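PDB 3PFD: acyl-CoA dehydrogenase from Mycobacterium thermoresistibile, which catalyses the flavin-dependent oxidation of saturated acyl-CoA thioesters to 2,3-dehydroacyl-CoA, passing the electrons to an acceptor, a reaction of fatty acid metabolism. Local coordinates for residues I266-L271 with M303-A308; W178-A183 with R236-P241; A43-K48 with D94-L99; I24-A29 with S62-I67. All blocks are in the same frame, centred on the assembly; numbering follows the deposited sequence.

Contact 1. Residues I266-L271 with M303-A308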
loop_
_atom_site.group_PDB
_atom_site.type_symbol
_atom_site.label_atom_id
_atom_site.label_comp_id
_atom_site.label_asym_id
_atom_site.label_seq_id
_atom_site.Cartn_x
_atom_site.Cartn_y
_atom_site.Cartn_z
ATOM N N ILE C 266 0.573 18.190 10.742
ATOM C CA ILE C 266 -0.676 18.136 9.966
ATOM C C ILE C 266 -1.399 16.826 10.239
ATOM O O ILE C 266 -2.594 16.821 10.555
ATOM C CB ILE C 266 -0.442 18.242 8.440
ATOM C CG1 ILE C 266 0.286 19.544 8.076
ATOM C CG2 ILE C 266 -1.783 18.154 7.689
ATOM C CD1 ILE C 266 0.900 19.496 6.670
ATOM N N ALA C 267 -0.673 15.709 10.104
ATOM C CA ALA C 267 -1.259 14.393 10.284
ATOM C C ALA C 267 -1.881 14.233 11.690
ATOM O O ALA C 267 -2.972 13.667 11.842
ATOM C CB ALA C 267 -0.186 13.333 10.051
ATOM N N GLN C 268 -1.166 14.726 12.700
ATOM C CA GLN C 268 -1.590 14.667 14.102
ATOM C C GLN C 268 -2.922 15.398 14.293
ATOM O O GLN C 268 -3.841 14.874 14.949
ATOM C CB GLN C 268 -0.530 15.284 15.036
ATOM C CG GLN C 268 -0.934 15.189 16.528
ATOM C CD GLN C 268 -0.949 13.727 17.021
ATOM O OE1 GLN C 268 0.030 13.023 16.864
ATOM N NE2 GLN C 268 -2.049 13.296 17.632
ATOM N N GLY C 269 -3.027 16.583 13.685
ATOM C CA GLY C 269 -4.218 17.400 13.776
ATOM C C GLY C 269 -5.385 16.728 13.075
ATOM O O GLY C 269 -6.520 16.771 13.583
ATOM N N ALA C 270 -5.123 16.102 11.925
ATOM C CA ALA C 270 -6.167 15.357 11.198
ATOM C C ALA C 270 -6.642 14.166 12.035
ATOM O O ALA C 270 -7.846 13.963 12.220
ATOM C CB ALA C 270 -5.667 14.879 9.819
ATOM N N LEU C 271 -5.693 13.391 12.559
ATOM C CA LEU C 271 -6.025 12.289 13.486
ATOM C C LEU C 271 -6.791 12.775 14.732
ATOM O O LEU C 271 -7.783 12.160 15.120
ATOM C CB LEU C 271 -4.763 11.532 13.924
ATOM C CG LEU C 271 -4.944 10.539 15.090
ATOM C CD1 LEU C 271 -5.794 9.341 14.592
ATOM C CD2 LEU C 271 -3.608 10.061 15.654
ATOM N N MET C 303 -0.173 4.884 14.549
ATOM C CA MET C 303 1.053 4.104 14.524
ATOM C C MET C 303 2.093 4.730 13.593
ATOM O O MET C 303 3.259 4.899 13.977
ATOM C CB MET C 303 0.734 2.672 14.057
ATOM C CG MET C 303 1.921 1.773 13.778
ATOM S SD MET C 303 1.377 0.069 13.384
ATOM C CE MET C 303 0.576 0.276 11.798
ATOM N N LYS C 304 1.664 4.996 12.358
ATOM C CA LYS C 304 2.489 5.620 11.335
ATOM C C LYS C 304 2.906 7.030 11.704
ATOM O O LYS C 304 4.072 7.385 11.496
ATOM C CB LYS C 304 1.781 5.603 9.968
ATOM C CG LYS C 304 1.678 4.160 9.378
ATOM C CD LYS C 304 0.991 4.190 7.991
ATOM C CE LYS C 304 0.746 2.782 7.461
ATOM N NZ LYS C 304 0.480 2.850 5.973
ATOM N N ILE C 305 1.980 7.826 12.259
ATOM C CA ILE C 305 2.367 9.166 12.747
ATOM C C ILE C 305 3.497 9.117 13.803
ATOM O O ILE C 305 4.423 9.953 13.785
ATOM C CB ILE C 305 1.197 9.939 13.348
ATOM C CG1 ILE C 305 0.179 10.319 12.262
ATOM C CG2 ILE C 305 1.697 11.196 14.061
ATOM C CD1 ILE C 305 -1.137 10.869 12.835
ATOM N N GLU C 306 3.425 8.143 14.709
ATOM C CA GLU C 306 4.433 8.068 15.776
ATOM C C GLU C 306 5.785 7.635 15.199
ATOM O O GLU C 306 6.805 8.171 15.596
ATOM C CB GLU C 306 3.990 7.140 16.921
ATOM C CG GLU C 306 5.008 6.976 18.064
ATOM C CD GLU C 306 5.364 8.316 18.798
ATOM O OE1 GLU C 306 4.668 9.337 18.628
ATOM O OE2 GLU C 306 6.343 8.332 19.556
ATOM N N ALA C 307 5.788 6.686 14.262
ATOM C CA ALA C 307 7.033 6.308 13.578
ATOM C C ALA C 307 7.656 7.500 12.845
ATOM O O ALA C 307 8.851 7.779 12.986
ATOM C CB ALA C 307 6.808 5.149 12.611
ATOM N N ALA C 308 6.831 8.219 12.094
ATOM C CA ALA C 308 7.306 9.411 11.386
ATOM C C ALA C 308 7.891 10.442 12.374
ATOM O O ALA C 308 8.960 11.006 12.122
ATOM C CB ALA C 308 6.192 10.012 10.600
#
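Ile305 reaches from helix 292-321 into the surface of helix 256-280 and meets Ala267, Gln268 and Leu271 at once, so this one branched side chain supplies most of the buried area. Its CG1 stands 3.8 Å from Ala267 CB, an approach that the small alanine side chain allows. The terminal CD1 goes deeper and comes to 3.5 Å from the backbone carbonyl oxygen, Ala267 O, an atom already engaged by Leu271 N within its own helix. CD1 also rests against Leu271, one turn on, 3.8 Å from CD2 of that residue. With CG1 anti to its carbonyl carbon (chi1 -68°) and the chain extended beyond, Ile305 sends CD1 into the groove between Ala267 and Leu271 while CG2 is left for Gln268. Segments 266-271 and 303-308 run nearly antiparallel, 156° between their directions, their axes 10.2 Å apart at closest, as neighbours in the C-terminal helical bundle of the acyl-CoA dehydrogenase fold. Gln268 closes the partly exposed side: its chain bends at chi2 (67°) and brings OE1 to 3.7 Å from Ile305 CG2, the two side chains crossing at about a right angle. OE1 is hydrogen-bonded to Arg309 NH2, and NE2 to Asp272 OD1. Leu271 also packs on Leu298, Met301 and Ala302 of helix 292-321, carrying the apolar seam along that helix.

Contact 2. Residues W178-A183 with R236-P241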
loop_
_atom_site.group_PDB
_atom_site.type_symbol
_atom_site.label_atom_id
_atom_site.label_comp_id
_atom_site.label_asym_id
_atom_site.label_seq_id
_atom_site.Cartn_x
_atom_site.Cartn_y
_atom_site.Cartn_z
ATOM N N TRP C 178 14.562 39.646 4.367
ATOM C CA TRP C 178 15.840 39.099 3.921
ATOM C C TRP C 178 15.629 37.848 3.088
ATOM O O TRP C 178 14.776 37.018 3.399
ATOM C CB TRP C 178 16.709 38.740 5.114
ATOM C CG TRP C 178 17.392 39.919 5.779
ATOM C CD1 TRP C 178 17.112 40.448 7.009
ATOM C CD2 TRP C 178 18.490 40.668 5.260
ATOM N NE1 TRP C 178 17.979 41.486 7.286
ATOM C CE2 TRP C 178 18.829 41.644 6.225
ATOM C CE3 TRP C 178 19.217 40.616 4.064
ATOM C CZ2 TRP C 178 19.862 42.578 6.024
ATOM C CZ3 TRP C 178 20.243 41.541 3.865
ATOM C CH2 TRP C 178 20.560 42.502 4.846
ATOM N N TYR C 179 16.426 37.718 2.036
ATOM C CA TYR C 179 16.269 36.639 1.069
ATOM C C TYR C 179 17.641 36.059 0.806
ATOM O O TYR C 179 18.556 36.789 0.441
ATOM C CB TYR C 179 15.701 37.155 -0.259
ATOM C CG TYR C 179 14.243 37.618 -0.246
ATOM C CD1 TYR C 179 13.877 38.840 0.324
ATOM C CD2 TYR C 179 13.237 36.851 -0.846
ATOM C CE1 TYR C 179 12.548 39.280 0.336
ATOM C CE2 TYR C 179 11.886 37.292 -0.844
ATOM C CZ TYR C 179 11.558 38.508 -0.264
ATOM O OH TYR C 179 10.249 38.958 -0.263
ATOM N N THR C 180 17.768 34.743 0.972
ATOM C CA THR C 180 18.969 34.024 0.552
ATOM C C THR C 180 18.775 33.634 -0.912
ATOM O O THR C 180 17.958 32.761 -1.230
ATOM C CB THR C 180 19.193 32.788 1.447
ATOM O OG1 THR C 180 19.323 33.215 2.806
ATOM C CG2 THR C 180 20.424 31.978 1.040
ATOM N N VAL C 181 19.506 34.300 -1.800
ATOM C CA VAL C 181 19.364 34.071 -3.240
ATOM C C VAL C 181 20.595 33.362 -3.813
ATOM O O VAL C 181 21.744 33.763 -3.540
ATOM C CB VAL C 181 19.135 35.408 -4.004
ATOM C CG1 VAL C 181 18.862 35.144 -5.479
ATOM C CG2 VAL C 181 17.993 36.221 -3.387
ATOM N N MET C 182 20.376 32.300 -4.592
ATOM C CA MET C 182 21.498 31.716 -5.338
ATOM C C MET C 182 21.483 32.194 -6.762
ATOM O O MET C 182 20.423 32.290 -7.381
ATOM C CB MET C 182 21.537 30.186 -5.357
ATOM C CG MET C 182 20.856 29.447 -4.267
ATOM S SD MET C 182 21.438 29.748 -2.601
ATOM C CE MET C 182 19.944 30.408 -1.928
ATOM N N ALA C 183 22.675 32.466 -7.285
ATOM C CA ALA C 183 22.837 32.920 -8.646
ATOM C C ALA C 183 24.185 32.447 -9.173
ATOM O O ALA C 183 25.093 32.156 -8.397
ATOM C CB ALA C 183 22.717 34.433 -8.717
ATOM N N ARG C 236 27.695 40.831 0.951
ATOM C CA ARG C 236 26.429 40.088 0.939
ATOM C C ARG C 236 26.588 38.627 0.572
ATOM O O ARG C 236 25.671 37.838 0.803
ATOM C CB ARG C 236 25.391 40.721 -0.007
ATOM C CG ARG C 236 24.927 42.131 0.373
ATOM C CD ARG C 236 24.137 42.164 1.668
ATOM N NE ARG C 236 23.504 43.476 1.833
ATOM C CZ ARG C 236 22.399 43.868 1.204
ATOM N NH1 ARG C 236 21.765 43.052 0.362
ATOM N NH2 ARG C 236 21.920 45.081 1.428
ATOM N N ILE C 237 27.727 38.275 -0.022
ATOM C CA ILE C 237 27.984 36.887 -0.413
ATOM C C ILE C 237 28.158 36.021 0.826
ATOM O O ILE C 237 28.755 36.451 1.812
ATOM C CB ILE C 237 29.181 36.762 -1.424
ATOM C CG1 ILE C 237 29.252 35.353 -2.033
ATOM C CG2 ILE C 237 30.532 37.198 -0.801
ATOM C CD1 ILE C 237 30.045 35.288 -3.336
ATOM N N ILE C 238 27.586 34.819 0.785
ATOM C CA ILE C 238 27.717 33.854 1.860
ATOM C C ILE C 238 28.838 32.891 1.478
ATOM O O ILE C 238 28.736 32.163 0.473
ATOM C CB ILE C 238 26.398 33.077 2.079
ATOM C CG1 ILE C 238 25.222 34.056 2.226
ATOM C CG2 ILE C 238 26.518 32.136 3.276
ATOM C CD1 ILE C 238 23.869 33.442 1.935
ATOM N N GLY C 239 29.910 32.905 2.276
ATOM C CA GLY C 239 31.099 32.092 2.000
ATOM C C GLY C 239 31.737 32.452 0.670
ATOM O O GLY C 239 31.517 33.542 0.143
ATOM N N GLU C 240 32.515 31.527 0.117
ATOM C CA GLU C 240 33.340 31.826 -1.054
ATOM C C GLU C 240 32.528 31.795 -2.333
ATOM O O GLU C 240 31.540 31.070 -2.399
ATOM C CB GLU C 240 34.497 30.828 -1.154
ATOM C CG GLU C 240 35.599 31.047 -0.132
ATOM C CD GLU C 240 36.254 32.414 -0.255
ATOM O OE1 GLU C 240 36.207 33.007 -1.354
ATOM O OE2 GLU C 240 36.816 32.907 0.747
ATOM N N PRO C 241 32.931 32.587 -3.354
ATOM C CA PRO C 241 32.309 32.420 -4.667
ATOM C C PRO C 241 32.323 30.960 -5.108
ATOM O O PRO C 241 33.334 30.280 -4.967
ATOM C CB PRO C 241 33.210 33.245 -5.592
ATOM C CG PRO C 241 33.724 34.324 -4.716
ATOM C CD PRO C 241 33.905 33.703 -3.354
#
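Trp178 and Arg236 meet with their flat groups almost perpendicular, 79° between ring and guanidinium planes. The indole atom CZ3 lies over one face of the guanidinium, offset toward its rim, and is 4.1 Å from Arg236 NH1. Arg236 gets there by a bent chain: CG is anti to the carbonyl carbon (chi1 -64°), a second turn follows at chi2, and the outer part then runs across toward the tryptophan. A long, flexible arginine suits this place because its methylene chain can span the gap while its charged end finds partners beyond: NH1 forms a salt bridge with Asp203 OD2 and a hydrogen bond with Met198 O. Trp178 also makes an edge-to-face ring contact with His200.

Further along, Thr180 and Ile238 touch by methyl groups, Thr180 CG2 lying 3.8 Å from Ile238 CD1. Threonine serves two neighbours here. Its CG2 is anti to the backbone N, placed for the isoleucine, whereas OG1 takes the other branch and bonds Gly107 O. Strand 194-200 lies between strands 178-184 and 237-238 in their mixed sheet, so the two segments meet through side chains reaching past it. The methyl contact of Thr180 with Ile238 is purely apolar, while Trp178 and Arg236 are in van der Waals contact without stacking, and the buried arginine's charge is probably balanced chiefly by Asp203.

Contact 3. Residues A43-K48 with D94-L99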
loop_
_atom_site.group_PDB
_atom_site.type_symbol
_atom_site.label_atom_id
_atom_site.label_comp_id
_atom_site.label_asym_id
_atom_site.label_seq_id
_atom_site.Cartn_x
_atom_site.Cartn_y
_atom_site.Cartn_z
ATOM N N ALA C 43 -8.966 28.598 9.095
ATOM C CA ALA C 43 -9.978 28.469 8.041
ATOM C C ALA C 43 -10.028 29.676 7.084
ATOM O O ALA C 43 -10.030 29.505 5.869
ATOM C CB ALA C 43 -11.374 28.214 8.632
ATOM N N GLU C 44 -10.077 30.879 7.659
ATOM C CA GLU C 44 -10.131 32.141 6.924
ATOM C C GLU C 44 -8.813 32.388 6.188
ATOM O O GLU C 44 -8.819 32.822 5.062
ATOM C CB GLU C 44 -10.507 33.288 7.881
ATOM C CG GLU C 44 -10.331 34.747 7.416
ATOM C CD GLU C 44 -10.800 35.753 8.512
ATOM O OE1 GLU C 44 -11.776 35.406 9.197
ATOM O OE2 GLU C 44 -10.231 36.858 8.695
ATOM N N VAL C 45 -7.688 32.064 6.806
ATOM C CA VAL C 45 -6.394 32.116 6.111
ATOM C C VAL C 45 -6.443 31.362 4.755
ATOM O O VAL C 45 -6.052 31.886 3.710
ATOM C CB VAL C 45 -5.249 31.625 7.055
ATOM C CG1 VAL C 45 -3.924 31.313 6.295
ATOM C CG2 VAL C 45 -5.008 32.667 8.148
ATOM N N ASP C 46 -6.949 30.141 4.787
ATOM C CA ASP C 46 -7.109 29.322 3.617
ATOM C C ASP C 46 -8.213 29.803 2.684
ATOM O O ASP C 46 -8.027 29.819 1.468
ATOM C CB ASP C 46 -7.402 27.890 4.054
ATOM C CG ASP C 46 -7.836 27.011 2.909
ATOM O OD1 ASP C 46 -6.971 26.554 2.144
ATOM O OD2 ASP C 46 -9.043 26.772 2.792
ATOM N N GLU C 47 -9.361 30.173 3.254
ATOM C CA GLU C 47 -10.547 30.500 2.460
ATOM C C GLU C 47 -10.322 31.751 1.617
ATOM O O GLU C 47 -10.659 31.780 0.447
ATOM C CB GLU C 47 -11.804 30.652 3.357
ATOM N N LYS C 48 -9.728 32.767 2.241
ATOM C CA LYS C 48 -9.394 34.035 1.607
ATOM C C LYS C 48 -8.031 34.010 0.918
ATOM O O LYS C 48 -7.670 34.954 0.218
ATOM C CB LYS C 48 -9.374 35.138 2.662
ATOM C CG LYS C 48 -10.689 35.321 3.390
ATOM C CD LYS C 48 -11.683 36.082 2.552
ATOM C CE LYS C 48 -13.049 36.218 3.244
ATOM N NZ LYS C 48 -12.915 36.591 4.693
ATOM N N ASP C 94 -2.432 24.971 11.552
ATOM C CA ASP C 94 -2.400 25.815 10.367
ATOM C C ASP C 94 -1.065 25.700 9.666
ATOM O O ASP C 94 -0.047 26.198 10.150
ATOM C CB ASP C 94 -2.670 27.262 10.771
ATOM C CG ASP C 94 -2.647 28.208 9.620
ATOM O OD1 ASP C 94 -1.920 27.959 8.625
ATOM O OD2 ASP C 94 -3.324 29.245 9.739
ATOM N N CYS C 95 -1.073 25.030 8.525
ATOM C CA CYS C 95 0.179 24.718 7.845
ATOM C C CYS C 95 0.781 25.980 7.241
ATOM O O CYS C 95 1.998 26.172 7.325
ATOM C CB CYS C 95 -0.031 23.628 6.804
ATOM S SG CYS C 95 1.465 22.953 6.047
ATOM N N SER C 96 -0.042 26.876 6.689
ATOM C CA SER C 96 0.535 28.149 6.196
ATOM C C SER C 96 1.310 28.881 7.290
ATOM O O SER C 96 2.398 29.389 7.054
ATOM C CB SER C 96 -0.508 29.060 5.563
ATOM O OG SER C 96 -1.135 28.424 4.459
ATOM N N ALA C 97 0.728 28.943 8.482
ATOM C CA ALA C 97 1.371 29.570 9.629
ATOM C C ALA C 97 2.688 28.894 10.004
ATOM O O ALA C 97 3.661 29.585 10.347
ATOM C CB ALA C 97 0.399 29.605 10.838
ATOM N N SER C 98 2.711 27.549 9.961
ATOM C CA SER C 98 3.922 26.778 10.279
ATOM C C SER C 98 5.117 27.164 9.396
ATOM O O SER C 98 6.273 27.002 9.790
ATOM C CB SER C 98 3.670 25.243 10.219
ATOM O OG SER C 98 3.637 24.776 8.870
ATOM N N LEU C 99 4.828 27.706 8.215
ATOM C CA LEU C 99 5.891 28.102 7.295
ATOM C C LEU C 99 6.622 29.385 7.734
ATOM O O LEU C 99 7.673 29.721 7.181
ATOM C CB LEU C 99 5.334 28.220 5.868
ATOM C CG LEU C 99 5.029 26.878 5.175
ATOM C CD1 LEU C 99 4.135 27.075 3.951
ATOM C CD2 LEU C 99 6.323 26.203 4.757
#
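Val45, near the C-terminal end of helix 24-47, points its side chain at the start of helix 95-114 and meets Asp94 and Ser96. From CB outward, every side-chain carbon of the valine finds something. CB itself is 4.1 Å from Asp94 OD2. CG1, anti to the backbone N (chi1 166°), leads the approach: it has Asp94 OD2 at 4.1 Å and also comes to 4.2 Å from Ser96 CB. CG2, on the other branch, touches the same carboxylate oxygen. The forked valine thus straddles OD2, its side chain crossing that of Asp94 at about a right angle, and the contact is loose van der Waals touching, with 90 Å² buried in all.

The aspartate suits its place for another reason. It is the N-cap of helix 95-114, and its OD1 accepts from Ala97 N at 2.8 Å in a nearly straight bond of 172°, with the donor standing well out of the carboxylate plane. That bond holds OD1 over the helix start and, with CG anti to the backbone N, leaves OD2 toward Val45; the negative charge at the helix start would also be favoured by the helix dipole. Ser96 is small enough to let the valine approach over its CB.

Around this junction Asp94 also touches Ile38 and Ala42 of helix 24-47, while Ser96 packs on Ile217 in a loop. Cys95 rests on Gln262 and Ile266 of helix 256-280, and Ala97 meets Val90 of helix 80-91, placing the capped end amid helices of both the N- and C-terminal domains.

Contact 4. Residues I24-A29 with S62-I67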
loop_
_atom_site.group_PDB
_atom_site.type_symbol
_atom_site.label_atom_id
_atom_site.label_comp_id
_atom_site.label_asym_id
_atom_site.label_seq_id
_atom_site.Cartn_x
_atom_site.Cartn_y
_atom_site.Cartn_z
ATOM N N ILE C 24 8.827 18.815 26.862
ATOM C CA ILE C 24 7.402 18.729 27.199
ATOM C C ILE C 24 6.848 20.127 27.529
ATOM O O ILE C 24 5.791 20.515 27.028
ATOM C CB ILE C 24 7.131 17.764 28.372
ATOM N N ALA C 25 7.570 20.895 28.344
ATOM C CA ALA C 25 7.131 22.256 28.674
ATOM C C ALA C 25 7.059 23.139 27.421
ATOM O O ALA C 25 6.152 23.964 27.290
ATOM C CB ALA C 25 8.043 22.885 29.735
ATOM N N LEU C 26 8.013 22.961 26.505
ATOM C CA LEU C 26 7.982 23.668 25.223
ATOM C C LEU C 26 6.710 23.300 24.463
ATOM O O LEU C 26 5.954 24.176 24.045
ATOM C CB LEU C 26 9.215 23.346 24.360
ATOM C CG LEU C 26 9.202 24.009 22.971
ATOM C CD1 LEU C 26 9.719 25.441 23.052
ATOM C CD2 LEU C 26 10.000 23.205 21.960
ATOM N N ARG C 27 6.483 22.002 24.297
ATOM C CA ARG C 27 5.325 21.527 23.571
ATOM C C ARG C 27 4.026 22.092 24.126
ATOM O O ARG C 27 3.179 22.535 23.354
ATOM C CB ARG C 27 5.261 20.006 23.536
ATOM C CG ARG C 27 4.252 19.478 22.492
ATOM C CD ARG C 27 4.088 17.978 22.579
ATOM N NE ARG C 27 5.274 17.242 22.139
ATOM C CZ ARG C 27 5.585 16.956 20.865
ATOM N NH1 ARG C 27 6.674 16.257 20.602
ATOM N NH2 ARG C 27 4.844 17.378 19.846
ATOM N N GLU C 28 3.881 22.091 25.452
ATOM C CA GLU C 28 2.673 22.598 26.103
ATOM C C GLU C 28 2.463 24.093 25.793
ATOM O O GLU C 28 1.340 24.524 25.489
ATOM C CB GLU C 28 2.702 22.311 27.632
ATOM C CG GLU C 28 2.701 20.796 27.972
ATOM C CD GLU C 28 2.749 20.447 29.476
ATOM O OE1 GLU C 28 1.930 19.599 29.901
ATOM O OE2 GLU C 28 3.603 20.978 30.231
ATOM N N ALA C 29 3.547 24.868 25.846
ATOM C CA ALA C 29 3.517 26.299 25.543
ATOM C C ALA C 29 3.180 26.606 24.083
ATOM O O ALA C 29 2.346 27.468 23.820
ATOM C CB ALA C 29 4.836 26.955 25.923
ATOM N N SER C 62 5.598 36.190 21.265
ATOM C CA SER C 62 5.948 35.185 22.257
ATOM C C SER C 62 7.336 34.568 21.978
ATOM O O SER C 62 7.754 33.647 22.677
ATOM C CB SER C 62 4.886 34.107 22.329
ATOM O OG SER C 62 4.955 33.307 21.155
ATOM N N GLY C 63 8.035 35.083 20.961
ATOM C CA GLY C 63 9.380 34.625 20.613
ATOM C C GLY C 63 9.458 33.211 20.053
ATOM O O GLY C 63 10.450 32.539 20.246
ATOM N N PHE C 64 8.410 32.770 19.362
ATOM C CA PHE C 64 8.374 31.431 18.760
ATOM C C PHE C 64 8.660 31.385 17.258
ATOM O O PHE C 64 8.595 30.317 16.649
ATOM C CB PHE C 64 7.044 30.725 19.067
ATOM C CG PHE C 64 7.036 30.010 20.383
ATOM C CD1 PHE C 64 7.848 28.897 20.594
ATOM C CD2 PHE C 64 6.225 30.446 21.425
ATOM C CE1 PHE C 64 7.854 28.242 21.817
ATOM C CE2 PHE C 64 6.219 29.785 22.643
ATOM C CZ PHE C 64 7.042 28.681 22.840
ATOM N N SER C 65 9.032 32.517 16.668
ATOM C CA SER C 65 9.068 32.601 15.211
ATOM C C SER C 65 10.363 32.130 14.557
ATOM O O SER C 65 10.372 31.819 13.360
ATOM C CB SER C 65 8.731 34.012 14.750
ATOM O OG SER C 65 9.827 34.862 14.993
ATOM N N ALA C 66 11.459 32.105 15.313
ATOM C CA ALA C 66 12.746 31.679 14.751
ATOM C C ALA C 66 13.700 31.222 15.856
ATOM O O ALA C 66 14.806 31.786 16.010
ATOM C CB ALA C 66 13.371 32.830 13.909
ATOM N N ILE C 67 13.273 30.215 16.623
ATOM C CA ILE C 67 13.991 29.840 17.852
ATOM C C ILE C 67 15.370 29.219 17.622
ATOM O O ILE C 67 16.145 29.091 18.560
ATOM C CB ILE C 67 13.154 28.946 18.796
ATOM C CG1 ILE C 67 12.984 27.539 18.213
ATOM C CG2 ILE C 67 11.809 29.623 19.117
ATOM C CD1 ILE C 67 12.100 26.640 19.045
#
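Leu26 and Phe64 make the close part of this contact: Leu26 CD1 comes to 3.6 Å from Phe64 CE1, arriving at the edge of the ring and near its plane. The leucine's CG is anti to the backbone N (chi1 177°), which swings the branched end of the side chain nearer the loop than its CB alone would suggest. Leucine and ring then slide past each other in opposite directions, an apolar edge contact with neither ring face used by the leucine. Both residues have further neighbours: Leu26 packs on Ala82 of helix 80-91, and Phe64 on Ile30 and Leu59. On this packed side the buried Ile67 points its CB toward helix 24-47 without close contact and packs on Thr83 and Val86 of helix 80-91.

The contact fastens the first turns of helix 24-47 to the loop that follows helix 53-61, within the helical N-terminal domain of the acyl-CoA dehydrogenase fold. Gly63 ends helix 53-61: with phi 68° it forms a Schellman motif, a backbone shape that glycine adopts readily, and the chain then presents Phe64 with its CB directed at helix 24-47.

Toward solvent the packing thins. Ala29, an exposed residue, reaches the ring obliquely, its CB lying 4.2 Å from Phe64 CZ, and its single methyl offers the ring only a small touch.

How the contacts relate
Along the chain, contacts 3 and 4 come first and interleave: helix 24-47 supplies a segment to each, near its end for contact 3 and at its start for contact 4, with centres 19 Å apart. Both belong to the N-terminal domain. Contact 2, in the mixed sheet, follows, and contact 1, between helices 256-280 and 292-321 of the C-terminal domain, comes last. Contacts 1 and 3 touch directly, Ile266 CD1 packing 3.6 Å from Cys95 SG, so the N- and C-terminal helical domains share one packed body. Contact 2 stands about 36 Å from contact 1, between centres, across the chain's centre; the side chains of Thr180 and Ser96 are each about 9 Å, and that of Leu271 about 13 Å, from a bound flavin.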